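Local coordinates for reticulocyte binding protein (Streptococcus agalactiae COH1, PDB 3FAW) that probably hydrolyses the alpha-1,6 branch linkages of pullulan and related alpha-glucans such as glycogen as a cell-wall-anchored streptococcal pullulanase, at residues Ala750-Leu764 with Glu797-Ile811. Numbering follows the deposited sequence.
Sequences AVFVNADSKARNVLL and EKDSLLIDPLTAIVI
Strands 750-754 and 807-811 run antiparallel with axes 4.7 Å apart, and beyond the turns strands 760-763 and 800-803 pair antiparallel in a second ladder, so that two sheets fold over each other as a beta sandwich in the C-terminal domain of this pullulanase. The side chains of Phe752, Leu801, Ile803 and Ile811 meet in the core between the layers. Leu801 drops CD2 onto one face of the Phe752 ring, a CH-pi contact 3.7 Å from the centroid, while Ile803 CD1 reaches Phe752 CB at 3.5 Å. On the other face of the first ladder, Val751 and Val810 lie side by side, and Ala808 packs on helix 590-609. Where the ladders part, Leu806 and Thr807 both oppose Asn754 in a G1 beta bulge. Asn754, with CG trans to its own N (chi1 -175°), turns its amide towards the second layer: ND2 donates to Ile803 O at 3.2 Å and to Lys758 O, and OD1 closes an Asx turn with Asp756 N. Ile803 O also accepts from Arg760 N, and the Arg760 guanidinium makes salt bridges to Asp756 and Asp734 through NH1 and to Asp729 through NH2. Towards the far end, Asn761 ND2 donates to Ser800 OG at 2.9 Å, with the hydroxyl oxygen in the amide plane.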
ATOM      1  N   ALA A 750     -22.859  22.885 -11.421  1.00 17.94           N
ATOM      2  CA  ALA A 750     -22.368  23.789 -10.370  1.00 18.10           C
ATOM      3  C   ALA A 750     -22.540  23.161  -8.991  1.00 17.62           C
ATOM      4  O   ALA A 750     -23.639  22.731  -8.641  1.00 17.55           O
ATOM      5  CB  ALA A 750     -23.098  25.122 -10.430  1.00 17.42           C
ATOM      6  N   VAL A 751     -21.453  23.125  -8.220  1.00 17.64           N
ATOM      7  CA  VAL A 751     -21.442  22.537  -6.875  1.00 16.63           C
ATOM      8  C   VAL A 751     -21.303  23.630  -5.812  1.00 17.24           C
ATOM      9  O   VAL A 751     -20.387  24.449  -5.878  1.00 14.79           O
ATOM     10  CB  VAL A 751     -20.259  21.550  -6.699  1.00 17.72           C
ATOM     11  CG1 VAL A 751     -20.355  20.831  -5.347  1.00 17.12           C
ATOM     12  CG2 VAL A 751     -20.214  20.544  -7.846  1.00 15.46           C
ATOM     13  N   PHE A 752     -22.214  23.626  -4.840  1.00 17.67           N
ATOM     14  CA  PHE A 752     -22.206  24.579  -3.729  1.00 17.47           C
ATOM     15  C   PHE A 752     -22.062  23.828  -2.410  1.00 17.82           C
ATOM     16  O   PHE A 752     -22.831  22.906  -2.144  1.00 16.93           O
ATOM     17  CB  PHE A 752     -23.512  25.376  -3.697  1.00 16.96           C
ATOM     18  CG  PHE A 752     -23.805  26.133  -4.966  1.00 16.50           C
ATOM     19  CD1 PHE A 752     -23.459  27.472  -5.087  1.00 16.08           C
ATOM     20  CD2 PHE A 752     -24.447  25.513  -6.029  1.00 14.16           C
ATOM     21  CE1 PHE A 752     -23.733  28.173  -6.249  1.00 12.91           C
ATOM     22  CE2 PHE A 752     -24.723  26.206  -7.192  1.00 12.73           C
ATOM     23  CZ  PHE A 752     -24.367  27.539  -7.302  1.00 14.20           C
ATOM     24  N   VAL A 753     -21.084  24.218  -1.593  1.00 18.27           N
ATOM     25  CA  VAL A 753     -20.886  23.619  -0.263  1.00 17.51           C
ATOM     26  C   VAL A 753     -20.845  24.700   0.814  1.00 17.69           C
ATOM     27  O   VAL A 753     -19.843  25.409   0.949  1.00 18.67           O
ATOM     28  CB  VAL A 753     -19.573  22.800  -0.192  1.00 17.15           C
ATOM     29  CG1 VAL A 753     -19.317  22.310   1.230  1.00 15.65           C
ATOM     30  CG2 VAL A 753     -19.620  21.619  -1.163  1.00 16.03           C
ATOM     31  N   ASN A 754     -21.941  24.839   1.560  1.00 15.88           N
ATOM     32  CA  ASN A 754     -21.957  25.685   2.748  1.00 15.44           C
ATOM     33  C   ASN A 754     -21.592  24.852   3.978  1.00 16.23           C
ATOM     34  O   ASN A 754     -22.441  24.163   4.545  1.00 16.43           O
ATOM     35  CB  ASN A 754     -23.321  26.357   2.950  1.00 14.14           C
ATOM     36  CG  ASN A 754     -23.325  27.340   4.124  1.00 15.67           C
ATOM     37  OD1 ASN A 754     -22.274  27.672   4.674  1.00 14.67           O
ATOM     38  ND2 ASN A 754     -24.510  27.810   4.505  1.00 15.07           N
ATOM     39  N   ALA A 755     -20.324  24.920   4.375  1.00 15.25           N
ATOM     40  CA  ALA A 755     -19.849  24.239   5.577  1.00 17.03           C
ATOM     41  C   ALA A 755     -19.952  25.131   6.820  1.00 16.83           C
ATOM     42  O   ALA A 755     -19.477  24.754   7.892  1.00 16.56           O
ATOM     43  CB  ALA A 755     -18.406  23.763   5.384  1.00 17.04           C
ATOM     44  N   ASP A 756     -20.562  26.309   6.672  1.00 18.02           N
ATOM     45  CA  ASP A 756     -20.761  27.222   7.796  1.00 17.40           C
ATOM     46  C   ASP A 756     -21.950  26.760   8.630  1.00 17.30           C
ATOM     47  O   ASP A 756     -22.832  26.050   8.138  1.00 17.22           O
ATOM     48  CB  ASP A 756     -20.984  28.657   7.299  1.00 17.66           C
ATOM     49  CG  ASP A 756     -20.677  29.713   8.360  1.00 17.42           C
ATOM     50  OD1 ASP A 756     -20.453  29.360   9.536  1.00 14.90           O
ATOM     51  OD2 ASP A 756     -20.662  30.910   8.015  1.00 19.01           O
ATOM     52  N   SER A 757     -21.959  27.174   9.894  1.00 18.33           N
ATOM     53  CA  SER A 757     -23.009  26.824  10.851  1.00 17.35           C
ATOM     54  C   SER A 757     -24.177  27.819  10.836  1.00 18.23           C
ATOM     55  O   SER A 757     -25.068  27.748  11.681  1.00 18.62           O
ATOM     56  CB  SER A 757     -22.411  26.732  12.261  1.00 18.06           C
ATOM     57  OG  SER A 757     -21.693  27.909  12.591  1.00 17.32           O
ATOM     58  N   LYS A 758     -24.160  28.749   9.881  1.00 18.36           N
ATOM     59  CA  LYS A 758     -25.290  29.637   9.609  1.00 17.89           C
ATOM     60  C   LYS A 758     -25.571  29.610   8.111  1.00 17.65           C
ATOM     61  O   LYS A 758     -24.703  29.236   7.322  1.00 16.49           O
ATOM     62  CB  LYS A 758     -24.974  31.071  10.045  1.00 18.40           C
ATOM     63  CG  LYS A 758     -23.741  31.664   9.376  1.00 17.31           C
ATOM     64  CD  LYS A 758     -23.526  33.114   9.755  1.00 19.19           C
ATOM     65  CE  LYS A 758     -22.257  33.652   9.116  1.00 19.12           C
ATOM     66  NZ  LYS A 758     -22.189  35.129   9.208  1.00 25.49           N
ATOM     67  N   ALA A 759     -26.778  30.009   7.724  1.00 17.20           N
ATOM     68  CA  ALA A 759     -27.133  30.112   6.312  1.00 17.03           C
ATOM     69  C   ALA A 759     -26.251  31.149   5.614  1.00 17.52           C
ATOM     70  O   ALA A 759     -25.813  32.120   6.242  1.00 16.80           O
ATOM     71  CB  ALA A 759     -28.603  30.476   6.158  1.00 17.12           C
ATOM     72  N   ARG A 760     -25.975  30.923   4.328  1.00 17.30           N
ATOM     73  CA  ARG A 760     -25.149  31.833   3.528  1.00 17.03           C
ATOM     74  C   ARG A 760     -25.769  32.085   2.162  1.00 17.57           C
ATOM     75  O   ARG A 760     -26.209  31.149   1.492  1.00 19.17           O
ATOM     76  CB  ARG A 760     -23.737  31.270   3.337  1.00 16.98           C
ATOM     77  CG  ARG A 760     -22.960  31.022   4.623  1.00 17.02           C
ATOM     78  CD  ARG A 760     -22.577  32.316   5.332  1.00 16.82           C
ATOM     79  NE  ARG A 760     -21.587  33.085   4.578  1.00 16.29           N
ATOM     80  CZ  ARG A 760     -20.273  32.860   4.589  1.00 16.19           C
ATOM     81  NH1 ARG A 760     -19.755  31.873   5.309  1.00 18.95           N
ATOM     82  NH2 ARG A 760     -19.464  33.624   3.868  1.00 15.54           N
ATOM     83  N   ASN A 761     -25.799  33.353   1.761  1.00 18.26           N
ATOM     84  CA  ASN A 761     -26.199  33.745   0.410  1.00 18.42           C
ATOM     85  C   ASN A 761     -24.980  33.715  -0.502  1.00 17.76           C
ATOM     86  O   ASN A 761     -23.995  34.404  -0.238  1.00 17.70           O
ATOM     87  CB  ASN A 761     -26.819  35.150   0.416  1.00 18.73           C
ATOM     88  CG  ASN A 761     -27.198  35.640  -0.981  1.00 20.11           C
ATOM     89  OD1 ASN A 761     -26.335  36.006  -1.780  1.00 23.54           O
ATOM     90  ND2 ASN A 761     -28.494  35.679  -1.264  1.00 18.47           N
ATOM     91  N   VAL A 762     -25.046  32.908  -1.559  1.00 17.60           N
ATOM     92  CA  VAL A 762     -23.981  32.837  -2.563  1.00 16.98           C
ATOM     93  C   VAL A 762     -24.360  33.674  -3.787  1.00 17.30           C
ATOM     94  O   VAL A 762     -25.345  33.381  -4.466  1.00 17.49           O
ATOM     95  CB  VAL A 762     -23.716  31.381  -2.999  1.00 17.14           C
ATOM     96  CG1 VAL A 762     -22.662  31.330  -4.097  1.00 16.77           C
ATOM     97  CG2 VAL A 762     -23.275  30.539  -1.807  1.00 17.96           C
ATOM     98  N   LEU A 763     -23.567  34.707  -4.066  1.00 17.35           N
ATOM     99  CA  LEU A 763     -23.820  35.607  -5.195  1.00 17.03           C
ATOM    100  C   LEU A 763     -23.434  34.955  -6.532  1.00 16.04           C
ATOM    101  O   LEU A 763     -22.364  34.362  -6.656  1.00 15.50           O
ATOM    102  CB  LEU A 763     -23.048  36.917  -4.995  1.00 16.37           C
ATOM    103  CG  LEU A 763     -23.192  38.031  -6.036  1.00 17.65           C
ATOM    104  CD1 LEU A 763     -24.649  38.447  -6.239  1.00 16.38           C
ATOM    105  CD2 LEU A 763     -22.351  39.223  -5.614  1.00 19.71           C
ATOM    106  N   LEU A 764     -24.320  35.061  -7.521  1.00 16.50           N
ATOM    107  CA  LEU A 764     -24.058  34.552  -8.873  1.00 16.73           C
ATOM    108  C   LEU A 764     -23.765  35.693  -9.847  1.00 17.22           C
ATOM    109  O   LEU A 764     -22.838  35.603 -10.653  1.00 16.50           O
ATOM    110  CB  LEU A 764     -25.241  33.714  -9.375  1.00 16.07           C
ATOM    111  CG  LEU A 764     -25.571  32.471  -8.542  1.00 16.43           C
ATOM    112  CD1 LEU A 764     -26.735  31.688  -9.151  1.00 14.07           C
ATOM    113  CD2 LEU A 764     -24.351  31.578  -8.390  1.00 12.78           C
ATOM    114  N   GLU A 797     -32.994  33.074  -5.504  1.00 17.65           N
ATOM    115  CA  GLU A 797     -33.261  34.518  -5.463  1.00 17.02           C
ATOM    116  C   GLU A 797     -33.078  35.130  -6.862  1.00 16.58           C
ATOM    117  O   GLU A 797     -32.999  34.402  -7.852  1.00 17.17           O
ATOM    118  CB  GLU A 797     -32.330  35.205  -4.450  1.00 17.21           C
ATOM    119  CG  GLU A 797     -32.199  34.497  -3.099  1.00 17.88           C
ATOM    120  CD  GLU A 797     -33.523  34.325  -2.369  1.00 18.23           C
ATOM    121  OE1 GLU A 797     -34.493  35.061  -2.660  1.00 17.92           O
ATOM    122  OE2 GLU A 797     -33.584  33.446  -1.482  1.00 23.61           O
ATOM    123  N   LYS A 798     -33.012  36.461  -6.940  1.00 15.96           N
ATOM    124  CA  LYS A 798     -32.885  37.172  -8.225  1.00 16.15           C
ATOM    125  C   LYS A 798     -31.557  36.879  -8.948  1.00 16.53           C
ATOM    126  O   LYS A 798     -31.556  36.554 -10.134  1.00 17.55           O
ATOM    127  CB  LYS A 798     -33.061  38.681  -8.008  1.00 15.43           C
ATOM    128  CG  LYS A 798     -32.896  39.554  -9.251  1.00 17.95           C
ATOM    129  CD  LYS A 798     -33.876  39.183 -10.358  1.00 19.34           C
ATOM    130  CE  LYS A 798     -33.913  40.251 -11.447  1.00 21.39           C
ATOM    131  NZ  LYS A 798     -34.821  39.876 -12.567  0.10 20.32           N
ATOM    132  N   ASP A 799     -30.436  37.009  -8.241  1.00 15.66           N
ATOM    133  CA  ASP A 799     -29.121  36.664  -8.805  1.00 15.73           C
ATOM    134  C   ASP A 799     -28.218  35.994  -7.756  1.00 15.41           C
ATOM    135  O   ASP A 799     -27.001  36.188  -7.741  1.00 15.08           O
ATOM    136  CB  ASP A 799     -28.446  37.903  -9.420  1.00 15.88           C
ATOM    137  CG  ASP A 799     -28.022  38.935  -8.379  1.00 18.34           C
ATOM    138  OD1 ASP A 799     -28.350  38.765  -7.186  1.00 18.55           O
ATOM    139  OD2 ASP A 799     -27.348  39.919  -8.756  1.00 18.76           O
ATOM    140  N   SER A 800     -28.830  35.203  -6.880  1.00 15.22           N
ATOM    141  CA  SER A 800     -28.092  34.506  -5.836  1.00 14.56           C
ATOM    142  C   SER A 800     -28.843  33.274  -5.355  1.00 15.52           C
ATOM    143  O   SER A 800     -29.995  33.039  -5.736  1.00 15.61           O
ATOM    144  CB  SER A 800     -27.793  35.454  -4.662  1.00 14.51           C
ATOM    145  OG  SER A 800     -28.975  36.034  -4.131  1.00 10.99           O
ATOM    146  N   LEU A 801     -28.152  32.480  -4.541  1.00 16.80           N
ATOM    147  CA  LEU A 801     -28.710  31.298  -3.888  1.00 17.59           C
ATOM    148  C   LEU A 801     -28.577  31.461  -2.378  1.00 16.99           C
ATOM    149  O   LEU A 801     -27.518  31.848  -1.891  1.00 17.19           O
ATOM    150  CB  LEU A 801     -27.948  30.043  -4.329  1.00 17.95           C
ATOM    151  CG  LEU A 801     -28.458  29.291  -5.560  1.00 20.84           C
ATOM    152  CD1 LEU A 801     -28.689  30.219  -6.741  1.00 22.87           C
ATOM    153  CD2 LEU A 801     -27.483  28.185  -5.922  1.00 19.76           C
ATOM    154  N   LEU A 802     -29.650  31.176  -1.645  1.00 16.99           N
ATOM    155  CA  LEU A 802     -29.609  31.134  -0.186  1.00 17.11           C
ATOM    156  C   LEU A 802     -29.529  29.676   0.249  1.00 18.10           C
ATOM    157  O   LEU A 802     -30.462  28.901   0.014  1.00 19.53           O
ATOM    158  CB  LEU A 802     -30.847  31.802   0.418  1.00 16.47           C
ATOM    159  CG  LEU A 802     -30.974  31.802   1.945  1.00 15.91           C
ATOM    160  CD1 LEU A 802     -29.748  32.435   2.607  1.00 17.18           C
ATOM    161  CD2 LEU A 802     -32.245  32.528   2.364  1.00 16.01           C
ATOM    162  N   ILE A 803     -28.419  29.309   0.884  1.00 18.33           N
ATOM    163  CA  ILE A 803     -28.153  27.917   1.230  1.00 18.05           C
ATOM    164  C   ILE A 803     -28.117  27.714   2.742  1.00 17.59           C
ATOM    165  O   ILE A 803     -27.462  28.470   3.463  1.00 15.49           O
ATOM    166  CB  ILE A 803     -26.826  27.429   0.607  1.00 18.58           C
ATOM    167  CG1 ILE A 803     -26.864  27.607  -0.916  1.00 18.24           C
ATOM    168  CG2 ILE A 803     -26.567  25.962   0.973  1.00 16.02           C
ATOM    169  CD1 ILE A 803     -25.588  27.201  -1.608  1.00 20.40           C
ATOM    170  N   ASP A 804     -28.830  26.687   3.205  1.00 17.81           N
ATOM    171  CA  ASP A 804     -28.878  26.322   4.624  1.00 18.43           C
ATOM    172  C   ASP A 804     -27.493  25.948   5.162  1.00 17.66           C
ATOM    173  O   ASP A 804     -26.625  25.523   4.402  1.00 19.03           O
ATOM    174  CB  ASP A 804     -29.818  25.124   4.838  1.00 19.58           C
ATOM    175  CG  ASP A 804     -31.291  25.516   4.916  1.00 22.14           C
ATOM    176  OD1 ASP A 804     -31.686  26.581   4.392  1.00 16.73           O
ATOM    177  OD2 ASP A 804     -32.061  24.725   5.503  1.00 24.71           O
ATOM    178  N   PRO A 805     -27.285  26.083   6.484  1.00 17.40           N
ATOM    179  CA  PRO A 805     -26.019  25.627   7.070  1.00 17.65           C
ATOM    180  C   PRO A 805     -25.766  24.127   6.873  1.00 16.98           C
ATOM    181  O   PRO A 805     -26.714  23.342   6.830  1.00 16.96           O
ATOM    182  CB  PRO A 805     -26.178  25.950   8.561  1.00 18.20           C
ATOM    183  CG  PRO A 805     -27.639  26.139   8.779  1.00 18.20           C
ATOM    184  CD  PRO A 805     -28.192  26.652   7.495  1.00 16.94           C
ATOM    185  N   LEU A 806     -24.493  23.752   6.742  1.00 15.92           N
ATOM    186  CA  LEU A 806     -24.090  22.353   6.569  1.00 15.60           C
ATOM    187  C   LEU A 806     -24.868  21.637   5.455  1.00 14.53           C
ATOM    188  O   LEU A 806     -25.375  20.526   5.648  1.00 13.63           O
ATOM    189  CB  LEU A 806     -24.232  21.602   7.897  1.00 15.83           C
ATOM    190  CG  LEU A 806     -23.529  22.247   9.098  1.00 17.17           C
ATOM    191  CD1 LEU A 806     -23.551  21.304  10.289  1.00 15.01           C
ATOM    192  CD2 LEU A 806     -22.091  22.637   8.754  1.00 14.00           C
ATOM    193  N   THR A 807     -24.945  22.282   4.293  1.00 14.10           N
ATOM    194  CA  THR A 807     -25.724  21.775   3.160  1.00 14.54           C
ATOM    195  C   THR A 807     -24.917  21.851   1.861  1.00 15.00           C
ATOM    196  O   THR A 807     -24.208  22.833   1.615  1.00 13.93           O
ATOM    197  CB  THR A 807     -27.038  22.573   2.985  1.00 14.58           C
ATOM    198  OG1 THR A 807     -27.819  22.485   4.184  1.00 17.73           O
ATOM    199  CG2 THR A 807     -27.858  22.047   1.806  1.00 14.52           C
ATOM    200  N   ALA A 808     -25.024  20.802   1.045  1.00 14.45           N
ATOM    201  CA  ALA A 808     -24.419  20.778  -0.287  1.00 14.67           C
ATOM    202  C   ALA A 808     -25.516  20.818  -1.346  1.00 13.05           C
ATOM    203  O   ALA A 808     -26.484  20.067  -1.262  1.00 12.21           O
ATOM    204  CB  ALA A 808     -23.556  19.527  -0.460  1.00 14.34           C
ATOM    205  N   ILE A 809     -25.363  21.701  -2.331  1.00 13.77           N
ATOM    206  CA  ILE A 809     -26.302  21.793  -3.450  1.00 14.06           C
ATOM    207  C   ILE A 809     -25.572  21.645  -4.788  1.00 14.80           C
ATOM    208  O   ILE A 809     -24.564  22.307  -5.023  1.00 16.37           O
ATOM    209  CB  ILE A 809     -27.072  23.139  -3.460  1.00 13.98           C
ATOM    210  CG1 ILE A 809     -27.701  23.437  -2.092  1.00 13.52           C
ATOM    211  CG2 ILE A 809     -28.161  23.116  -4.523  1.00 12.91           C
ATOM    212  CD1 ILE A 809     -28.804  22.484  -1.699  1.00 10.94           C
ATOM    213  N   VAL A 810     -26.081  20.778  -5.660  1.00 14.73           N
ATOM    214  CA  VAL A 810     -25.561  20.679  -7.026  1.00 15.31           C
ATOM    215  C   VAL A 810     -26.677  20.976  -8.023  1.00 15.86           C
ATOM    216  O   VAL A 810     -27.753  20.374  -7.960  1.00 15.70           O
ATOM    217  CB  VAL A 810     -24.938  19.299  -7.341  1.00 14.23           C
ATOM    218  CG1 VAL A 810     -24.449  19.256  -8.788  1.00 13.61           C
ATOM    219  CG2 VAL A 810     -23.788  18.995  -6.390  1.00 14.24           C
ATOM    220  N   ILE A 811     -26.407  21.916  -8.929  1.00 16.94           N
ATOM    221  CA  ILE A 811     -27.343  22.284  -9.991  1.00 18.12           C
ATOM    222  C   ILE A 811     -26.782  21.869 -11.353  1.00 17.66           C
ATOM    223  O   ILE A 811     -25.581  21.982 -11.595  1.00 16.01           O
ATOM    224  CB  ILE A 811     -27.625  23.806 -10.007  1.00 18.73           C
ATOM    225  CG1 ILE A 811     -28.100  24.283  -8.631  1.00 19.37           C
ATOM    226  CG2 ILE A 811     -28.677  24.141 -11.052  1.00 21.77           C
ATOM    227  CD1 ILE A 811     -28.427  25.772  -8.565  1.00 18.87           C
TER